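PDB 1LM5: subdomain of Desmoplakin Carboxy-Terminal domain (DPCT), which probably helps anchor intermediate filaments to desmosomes, as an intermediate filament-binding fragment of human desmoplakin built from plakin repeats. Local coordinates for residues L128-V133 / K145-G150. Sequence-based numbering, arbitrary orientation.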
loop_
_atom_site.group_PDB
_atom_site.type_symbol
_atom_site.label_atom_id
_atom_site.label_comp_id
_atom_site.label_asym_id
_atom_site.label_seq_id
_atom_site.Cartn_x
_atom_site.Cartn_y
_atom_site.Cartn_z
ATOM N N LEU B 128 7.701 -6.637 0.817
ATOM C CA LEU B 128 6.868 -7.813 0.918
ATOM C C LEU B 128 5.477 -7.443 1.370
ATOM O O LEU B 128 5.287 -6.475 2.111
ATOM C CB LEU B 128 7.463 -8.811 1.901
ATOM C CG LEU B 128 8.852 -9.327 1.544
ATOM C CD1 LEU B 128 9.194 -10.476 2.475
ATOM C CD2 LEU B 128 8.871 -9.786 0.090
ATOM N N VAL B 129 4.512 -8.231 0.917
ATOM C CA VAL B 129 3.122 -8.013 1.257
ATOM C C VAL B 129 2.720 -8.801 2.490
ATOM O O VAL B 129 3.044 -9.980 2.617
ATOM C CB VAL B 129 2.202 -8.451 0.106
ATOM C CG1 VAL B 129 0.741 -8.354 0.528
ATOM C CG2 VAL B 129 2.464 -7.589 -1.118
ATOM N N ASP B 130 2.038 -8.134 3.410
ATOM C CA ASP B 130 1.521 -8.818 4.582
ATOM C C ASP B 130 0.050 -9.068 4.241
ATOM O O ASP B 130 -0.750 -8.142 4.220
ATOM C CB ASP B 130 1.617 -7.940 5.823
ATOM C CG ASP B 130 0.977 -8.592 7.023
ATOM O OD1 ASP B 130 0.426 -9.706 6.868
ATOM O OD2 ASP B 130 1.027 -7.997 8.113
ATOM N N PRO B 131 -0.315 -10.325 3.944
ATOM C CA PRO B 131 -1.693 -10.696 3.594
ATOM C C PRO B 131 -2.692 -10.278 4.670
ATOM O O PRO B 131 -3.860 -10.032 4.379
ATOM C CB PRO B 131 -1.623 -12.217 3.457
ATOM C CG PRO B 131 -0.188 -12.474 3.134
ATOM C CD PRO B 131 0.537 -11.521 4.027
ATOM N N GLU B 132 -2.221 -10.210 5.909
ATOM C CA GLU B 132 -3.061 -9.822 7.038
ATOM C C GLU B 132 -3.749 -8.477 6.810
ATOM O O GLU B 132 -4.947 -8.338 7.046
ATOM C CB GLU B 132 -2.217 -9.730 8.307
ATOM C CG GLU B 132 -2.914 -9.044 9.469
ATOM C CD GLU B 132 -1.932 -8.467 10.485
ATOM O OE1 GLU B 132 -2.394 -7.893 11.499
ATOM O OE2 GLU B 132 -0.703 -8.580 10.270
ATOM N N VAL B 133 -2.978 -7.492 6.361
ATOM C CA VAL B 133 -3.490 -6.149 6.107
ATOM C C VAL B 133 -3.391 -5.792 4.626
ATOM O O VAL B 133 -3.644 -4.662 4.228
ATOM C CB VAL B 133 -2.699 -5.108 6.911
ATOM C CG1 VAL B 133 -2.845 -5.381 8.402
ATOM C CG2 VAL B 133 -1.222 -5.153 6.501
ATOM N N LYS B 145 7.646 -10.274 11.707
ATOM C CA LYS B 145 6.470 -11.122 11.565
ATOM C C LYS B 145 6.878 -12.579 11.386
ATOM O O LYS B 145 6.047 -13.474 11.489
ATOM C CB LYS B 145 5.640 -10.679 10.363
ATOM C CG LYS B 145 5.251 -9.210 10.381
ATOM C CD LYS B 145 4.083 -8.929 11.298
ATOM C CE LYS B 145 2.792 -9.494 10.730
ATOM N NZ LYS B 145 1.638 -9.216 11.620
ATOM N N GLY B 146 8.155 -12.804 11.111
ATOM C CA GLY B 146 8.641 -14.159 10.917
ATOM C C GLY B 146 8.400 -14.697 9.516
ATOM O O GLY B 146 8.480 -15.905 9.290
ATOM N N PHE B 147 8.089 -13.814 8.572
ATOM C CA PHE B 147 7.856 -14.241 7.193
ATOM C C PHE B 147 9.135 -14.824 6.637
ATOM O O PHE B 147 9.135 -15.863 5.980
ATOM C CB PHE B 147 7.481 -13.060 6.295
ATOM C CG PHE B 147 6.110 -12.516 6.530
ATOM C CD1 PHE B 147 5.626 -11.490 5.733
ATOM C CD2 PHE B 147 5.301 -13.017 7.543
ATOM C CE1 PHE B 147 4.359 -10.973 5.942
ATOM C CE2 PHE B 147 4.035 -12.507 7.757
ATOM C CZ PHE B 147 3.561 -11.483 6.960
ATOM N N ILE B 148 10.225 -14.116 6.890
ATOM C CA ILE B 148 11.537 -14.507 6.408
ATOM C C ILE B 148 12.518 -14.270 7.538
ATOM O O ILE B 148 12.266 -13.454 8.425
ATOM C CB ILE B 148 11.964 -13.625 5.220
ATOM C CG1 ILE B 148 11.995 -12.159 5.669
ATOM C CG2 ILE B 148 10.985 -13.777 4.075
ATOM C CD1 ILE B 148 12.395 -11.171 4.576
ATOM N N ASP B 149 13.631 -14.987 7.513
ATOM C CA ASP B 149 14.656 -14.802 8.523
ATOM C C ASP B 149 15.736 -13.959 7.866
ATOM O O ASP B 149 15.628 -13.616 6.685
ATOM C CB ASP B 149 15.219 -16.150 8.998
ATOM C CG ASP B 149 15.782 -17.000 7.861
ATOM O OD1 ASP B 149 16.128 -18.176 8.127
ATOM O OD2 ASP B 149 15.886 -16.508 6.720
ATOM N N GLY B 150 16.767 -13.616 8.623
ATOM C CA GLY B 150 17.835 -12.798 8.079
ATOM C C GLY B 150 18.419 -13.328 6.786
ATOM O O GLY B 150 18.716 -12.554 5.876
#
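Phe147 turns the rim of its ring to Asp130: CZ lies 3.6 Å from Asp130 OD1, which sits near the ring plane, and Asp130 CA also meets the edge in plane. The carboxylate stands 81° to the ring. Val129 O and Pro131 CD approach the same ring obliquely, while the Phe147 side chain also touches Ser100, Glu103 and Ile137. Glu132 N donates to Asp130 OD1, 2.9 Å, from above the carboxylate plane, closing an Asx turn. This turn leads out of strand 129-130, and residues 145-150 span the turn between helices 139-145 and 150-157; both segments lie within a plakin repeat sequence, whose known fold is a β-hairpin followed by two antiparallel helices. Gly146 ends the first helix in a Schellman motif; Asp149 N-caps the second. The Lys145 chain is bent at chi2 (-79°) and chi3; NZ donates a hydrogen bond, part of a salt bridge, to the syn side of Glu132 OE2, 2.8 Å, whereas the salt bridge from Lys145 NZ to Asp130 OD2 is long, 3.8 Å. Asp130 OD2 and Glu132 OE2 lie 2.8 Å apart, and the ammonium would ease any repulsion between them. Deeper in, Leu128 CD1 and Ile148 CD1 meet tip to tip at 3.9 Å, both side chains against Leu156.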